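Local atomic coordinates of E1 (Kluyveromyces marxianus, PDB entry 3VX6), a protein that forms the N-terminal domain of Atg7, the E1-like enzyme that activates the ubiquitin-like proteins Atg8 and Atg12 for conjugation in autophagy. Residues 11-16 / 55-60; 203-208 / 235-240. All blocks are in the same frame, centred on the assembly; numbering follows the deposited sequence.

Interaction 1 of 2, residues 11-16 / 55-60; sequences FAPSFQ and SNVLAI
Gln16 and the backbone of 58-60 hold this contact together through two hydrogen bonds. The amide of Gln16 donates to Leu58 O, N to O 3.1 Å, and approaches it nearly head-on, with a C=O...N angle of 170°. In return Ile60 N donates to Gln16 O at 3.1 Å, here from above the carbonyl plane and 36° out of it. Leu58 O has a second, weaker caller in the CA-H of Phe15, so one carbonyl receives two successive residues of the facing chain.

The two methyls of Val57 reach different partners. CG2 lies against the CB of Gln16 at 3.5 Å, whereas CG1 turns to the ring of Pro13, whose CG is 4.0 Å from it, and to the methyl of Ala12. Pro13 and Val57 meet roughly at a right angle. The Gln16 side chain, with CG anti to the backbone N (chi1 173°) and extended beyond, carries its amide NE2 beside Ser55 CB and OG in a contact without a hydrogen bond; NE2 to OG is 3.5 Å. At the other end Ile60 CG1 packs against Phe15, 3.6 Å from CB and equally close to CD2 of the ring.

Farther out, Met142 of strand 135-144 touches Ser14, Phe15 and Ile60, while Ile140 adds to the surroundings of the Phe15 ring. Ala12 makes backbone hydrogen bonds to Pro211 and Ala213, and Ile60 makes another to Phe18. Gln16 thus bonds to the residues flanking Ala59, the pattern of a parallel beta bridge, and the contact opens the small two-stranded parallel sheet of 16-19 and 59-62.

Interaction 2 of 2, residues 203-208 / 235-240; sequences DFSHLK and FLRSDE
Arg237 reaches Asp203 by bending at chi2 (92°), which turns CD aside after a CG set anti to the carbonyl carbon. Asp203 in turn has CG anti to its backbone N (chi1 -154°), and the two side chains run side by side in the same direction. The grip is side-on and both bonds of this salt bridge end on one oxygen: NE donates to Asp203 OD1 at 2.7 Å, and NH2 to the same OD1. Both nitrogens come from one face of the carboxylate, the guanidinium being tilted 35° against it.

The far end of the guanidinium is used as well. NH1 and NH2 both donate to Leu207 O, each at 3.0 Å and with the oxygen practically in the guanidinium plane. His206 CA lies over one face of the group, offset toward its rim, and Ser241 OG is a further partner of NH1. Asp203 OD2 is held by Ser212 OG, while Ser205 OG bonds to Ile210 O and accepts from Leu207 N in an ST turn.

A second part of the contact is built on the His206 ring. Asp239 CB sits over the centre of this ring, 3.6 Å from the centroid, in a CH-pi contact. The carboxylate plane of Asp239 is stacked nearly parallel to the ring, and CD2 of His206 meets Arg237 CG.

A methionine in place of Arg237 would probably leave Asp203 OD1 without its charged mate and Leu207 O without two donors, letting the 203-208 loop shift. With one arginine spanning a carboxylate and a backbone carbonyl in a buried setting, the salt bridge is likely to neutralise charge while tying the loop to segment 235-240.

The loop 203-208 of interaction 2 also touches interaction 1, lying between 55-60 and 235-240; the centres of the two interactions are 10 Å apart. Its backbone is joined to interaction 1 by two probable hydrogen bonds, His206 N to Asn56 O at 2.6 Å and Leu58 N to Phe204 O at 2.7 Å. Packing adds to this where Ala12 CB meets Leu207 CD1 and where Phe204 CB meets Ser14 O. Together they connect the two-stranded parallel sheet of 16-19 and 59-62 with the six-stranded mixed sheet that contains 198-202 and 231-236, and the ring of Phe53 stacks on that of His206.

Interaction 1 of 2, residues 11-16 / 55-60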
loop_
_atom_site.group_PDB
_atom_site.type_symbol
_atom_site.label_atom_id
_atom_site.label_comp_id
_atom_site.label_asym_id
_atom_site.label_seq_id
_atom_site.Cartn_x
_atom_site.Cartn_y
_atom_site.Cartn_z
ATOM N N PHE A 11 -9.567 9.434 -0.339
ATOM C CA PHE A 11 -8.380 8.731 0.091
ATOM C C PHE A 11 -7.129 9.443 -0.384
ATOM O O PHE A 11 -7.038 9.858 -1.535
ATOM C CB PHE A 11 -8.428 7.315 -0.457
ATOM C CG PHE A 11 -9.721 6.607 -0.173
ATOM C CD1 PHE A 11 -9.860 5.800 0.952
ATOM C CD2 PHE A 11 -10.804 6.760 -1.024
ATOM C CE1 PHE A 11 -11.066 5.153 1.224
ATOM C CE2 PHE A 11 -12.005 6.122 -0.761
ATOM C CZ PHE A 11 -12.139 5.316 0.364
ATOM N N ALA A 12 -6.164 9.600 0.511
ATOM C CA ALA A 12 -4.917 10.259 0.153
ATOM C C ALA A 12 -4.060 9.277 -0.619
ATOM O O ALA A 12 -4.196 8.065 -0.456
ATOM C CB ALA A 12 -4.175 10.702 1.409
ATOM N N PRO A 13 -3.186 9.783 -1.494
ATOM C CA PRO A 13 -2.351 8.828 -2.219
ATOM C C PRO A 13 -1.738 8.021 -1.088
ATOM O O PRO A 13 -1.301 8.598 -0.095
ATOM C CB PRO A 13 -1.341 9.727 -2.931
ATOM C CG PRO A 13 -1.262 10.941 -2.029
ATOM C CD PRO A 13 -2.712 11.163 -1.695
ATOM N N SER A 14 -1.732 6.699 -1.220
ATOM C CA SER A 14 -1.224 5.820 -0.167
ATOM C C SER A 14 0.245 5.962 0.252
ATOM O O SER A 14 0.654 5.389 1.263
ATOM C CB SER A 14 -1.494 4.359 -0.547
ATOM O OG SER A 14 -2.884 4.074 -0.612
ATOM N N PHE A 15 1.029 6.731 -0.497
ATOM C CA PHE A 15 2.446 6.885 -0.190
ATOM C C PHE A 15 3.054 7.941 -1.095
ATOM O O PHE A 15 2.470 8.337 -2.108
ATOM C CB PHE A 15 3.181 5.591 -0.500
ATOM C CG PHE A 15 3.259 5.313 -1.984
ATOM C CD1 PHE A 15 2.097 5.057 -2.716
ATOM C CD2 PHE A 15 4.465 5.433 -2.672
ATOM C CE1 PHE A 15 2.134 4.935 -4.107
ATOM C CE2 PHE A 15 4.508 5.312 -4.062
ATOM C CZ PHE A 15 3.342 5.065 -4.781
ATOM N N GLN A 16 4.249 8.376 -0.712
ATOM C CA GLN A 16 5.041 9.319 -1.493
ATOM C C GLN A 16 6.388 8.615 -1.582
ATOM O O GLN A 16 6.999 8.286 -0.563
ATOM C CB GLN A 16 5.197 10.663 -0.787
ATOM C CG GLN A 16 6.151 11.598 -1.514
ATOM C CD GLN A 16 6.017 13.049 -1.077
ATOM O OE1 GLN A 16 6.842 13.893 -1.431
ATOM N NE2 GLN A 16 4.970 13.347 -0.312
ATOM N N SER A 55 5.088 14.639 4.056
ATOM C CA SER A 55 3.922 15.264 3.457
ATOM C C SER A 55 2.648 14.491 3.833
ATOM O O SER A 55 1.770 14.272 2.999
ATOM C CB SER A 55 4.068 15.343 1.934
ATOM O OG SER A 55 5.034 16.311 1.565
ATOM N N ASN A 56 2.580 14.052 5.088
ATOM C CA ASN A 56 1.407 13.358 5.611
ATOM C C ASN A 56 1.070 11.967 5.107
ATOM O O ASN A 56 0.123 11.356 5.596
ATOM C CB ASN A 56 0.172 14.243 5.428
ATOM C CG ASN A 56 0.286 15.533 6.181
ATOM O OD1 ASN A 56 0.441 15.526 7.407
ATOM N ND2 ASN A 56 0.225 16.654 5.461
ATOM N N VAL A 57 1.791 11.469 4.112
ATOM C CA VAL A 57 1.506 10.131 3.639
ATOM C C VAL A 57 2.699 9.261 3.965
ATOM O O VAL A 57 3.822 9.754 4.118
ATOM C CB VAL A 57 1.220 10.076 2.114
ATOM C CG1 VAL A 57 -0.068 10.804 1.810
ATOM C CG2 VAL A 57 2.374 10.666 1.329
ATOM N N LEU A 58 2.448 7.964 4.101
ATOM C CA LEU A 58 3.511 7.035 4.408
ATOM C C LEU A 58 4.613 7.342 3.430
ATOM O O LEU A 58 4.357 7.647 2.263
ATOM C CB LEU A 58 3.051 5.595 4.203
ATOM C CG LEU A 58 4.175 4.570 4.321
ATOM C CD1 LEU A 58 4.635 4.503 5.766
ATOM C CD2 LEU A 58 3.698 3.219 3.838
ATOM N N ALA A 59 5.843 7.286 3.910
ATOM C CA ALA A 59 6.961 7.551 3.035
ATOM C C ALA A 59 7.554 6.222 2.695
ATOM O O ALA A 59 7.983 5.478 3.584
ATOM C CB ALA A 59 8.001 8.410 3.728
ATOM N N ILE A 60 7.528 5.901 1.410
ATOM C CA ILE A 60 8.139 4.673 0.951
ATOM C C ILE A 60 9.548 5.164 0.639
ATOM O O ILE A 60 9.778 5.800 -0.392
ATOM C CB ILE A 60 7.471 4.119 -0.350
ATOM C CG1 ILE A 60 6.085 3.541 -0.033
ATOM C CG2 ILE A 60 8.371 3.064 -1.000
ATOM C CD1 ILE A 60 6.097 2.359 0.902
#

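Interaction 2 of 2, residues 203-208 / 235-240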
loop_
_atom_site.group_PDB
_atom_site.type_symbol
_atom_site.label_atom_id
_atom_site.label_comp_id
_atom_site.label_asym_id
_atom_site.label_seq_id
_atom_site.Cartn_x
_atom_site.Cartn_y
_atom_site.Cartn_z
ATOM N N ASP A 203 -2.831 3.338 9.478
ATOM C CA ASP A 203 -2.999 4.170 8.301
ATOM C C ASP A 203 -1.717 4.713 7.666
ATOM O O ASP A 203 -0.762 5.082 8.357
ATOM C CB ASP A 203 -3.930 5.314 8.667
ATOM C CG ASP A 203 -4.664 5.870 7.479
ATOM O OD1 ASP A 203 -5.462 6.803 7.690
ATOM O OD2 ASP A 203 -4.454 5.388 6.346
ATOM N N PHE A 204 -1.706 4.754 6.338
ATOM C CA PHE A 204 -0.568 5.273 5.593
ATOM C C PHE A 204 -0.783 6.735 5.334
ATOM O O PHE A 204 -0.097 7.350 4.532
ATOM C CB PHE A 204 -0.409 4.546 4.267
ATOM C CG PHE A 204 0.050 3.140 4.414
ATOM C CD1 PHE A 204 0.430 2.649 5.654
ATOM C CD2 PHE A 204 0.112 2.307 3.315
ATOM C CE1 PHE A 204 0.863 1.347 5.798
ATOM C CE2 PHE A 204 0.544 1.005 3.440
ATOM C CZ PHE A 204 0.922 0.519 4.688
ATOM N N SER A 205 -1.770 7.300 6.000
ATOM C CA SER A 205 -2.012 8.707 5.822
ATOM C C SER A 205 -2.105 9.298 7.208
ATOM O O SER A 205 -2.601 8.651 8.125
ATOM C CB SER A 205 -3.311 8.945 5.046
ATOM O OG SER A 205 -3.539 10.332 4.843
ATOM N N HIS A 206 -1.578 10.506 7.356
ATOM C CA HIS A 206 -1.632 11.235 8.610
ATOM C C HIS A 206 -2.543 12.412 8.342
ATOM O O HIS A 206 -2.687 13.302 9.185
ATOM C CB HIS A 206 -0.260 11.754 9.025
ATOM C CG HIS A 206 0.542 10.774 9.815
ATOM N ND1 HIS A 206 1.794 11.071 10.310
ATOM C CD2 HIS A 206 0.286 9.495 10.174
ATOM C CE1 HIS A 206 2.276 10.012 10.934
ATOM N NE2 HIS A 206 1.381 9.041 10.865
ATOM N N LEU A 207 -3.131 12.423 7.146
ATOM C CA LEU A 207 -4.067 13.469 6.765
ATOM C C LEU A 207 -5.286 13.327 7.662
ATOM O O LEU A 207 -5.753 12.218 7.912
ATOM C CB LEU A 207 -4.472 13.327 5.298
ATOM C CG LEU A 207 -3.442 13.838 4.291
ATOM C CD1 LEU A 207 -3.991 13.688 2.891
ATOM C CD2 LEU A 207 -3.114 15.310 4.570
ATOM N N LYS A 208 -5.788 14.445 8.167
ATOM C CA LYS A 208 -6.944 14.399 9.047
ATOM C C LYS A 208 -8.127 13.693 8.383
ATOM O O LYS A 208 -8.658 14.150 7.369
ATOM C CB LYS A 208 -7.340 15.810 9.476
ATOM N N PHE A 235 -8.285 3.643 12.307
ATOM C CA PHE A 235 -7.113 4.156 11.614
ATOM C C PHE A 235 -6.132 4.723 12.619
ATOM O O PHE A 235 -6.300 5.837 13.107
ATOM C CB PHE A 235 -7.544 5.219 10.607
ATOM C CG PHE A 235 -8.437 4.683 9.517
ATOM C CD1 PHE A 235 -7.919 3.863 8.514
ATOM C CD2 PHE A 235 -9.803 4.962 9.510
ATOM C CE1 PHE A 235 -8.749 3.333 7.520
ATOM C CE2 PHE A 235 -10.640 4.434 8.518
ATOM C CZ PHE A 235 -10.112 3.618 7.524
ATOM N N LEU A 236 -5.111 3.944 12.943
ATOM C CA LEU A 236 -4.126 4.393 13.911
ATOM C C LEU A 236 -2.997 5.203 13.300
ATOM O O LEU A 236 -2.446 4.857 12.255
ATOM C CB LEU A 236 -3.560 3.205 14.687
ATOM C CG LEU A 236 -4.599 2.562 15.604
ATOM C CD1 LEU A 236 -5.547 1.710 14.772
ATOM C CD2 LEU A 236 -3.908 1.714 16.655
ATOM N N ARG A 237 -2.667 6.294 13.978
ATOM C CA ARG A 237 -1.605 7.196 13.555
ATOM C C ARG A 237 -0.760 7.611 14.761
ATOM O O ARG A 237 -1.284 7.899 15.842
ATOM C CB ARG A 237 -2.197 8.457 12.904
ATOM C CG ARG A 237 -2.654 8.330 11.446
ATOM C CD ARG A 237 -4.128 7.961 11.313
ATOM N NE ARG A 237 -4.605 8.098 9.936
ATOM C CZ ARG A 237 -4.950 9.249 9.366
ATOM N NH1 ARG A 237 -4.879 10.382 10.050
ATOM N NH2 ARG A 237 -5.367 9.270 8.108
ATOM N N SER A 238 0.552 7.641 14.591
ATOM C CA SER A 238 1.408 8.066 15.689
ATOM C C SER A 238 1.218 9.585 15.779
ATOM O O SER A 238 1.629 10.241 16.725
ATOM C CB SER A 238 2.864 7.706 15.379
ATOM O OG SER A 238 3.250 8.215 14.115
ATOM N N ASP A 239 0.534 10.103 14.769
ATOM C CA ASP A 239 0.233 11.517 14.581
ATOM C C ASP A 239 -0.737 12.192 15.571
ATOM O O ASP A 239 -0.769 13.421 15.653
ATOM C CB ASP A 239 -0.337 11.676 13.169
ATOM C CG ASP A 239 -0.281 13.094 12.672
ATOM O OD1 ASP A 239 -1.192 13.501 11.912
ATOM O OD2 ASP A 239 0.686 13.799 13.026
ATOM N N GLU A 240 -1.516 11.403 16.310
ATOM C CA GLU A 240 -2.543 11.932 17.222
ATOM C C GLU A 240 -3.806 12.000 16.369
ATOM O O GLU A 240 -4.900 12.277 16.859
ATOM C CB GLU A 240 -2.234 13.354 17.714
ATOM C CG GLU A 240 -0.988 13.487 18.549
ATOM C CD GLU A 240 -0.966 12.504 19.694
ATOM O OE1 GLU A 240 -1.887 12.567 20.538
ATOM O OE2 GLU A 240 -0.031 11.670 19.740
#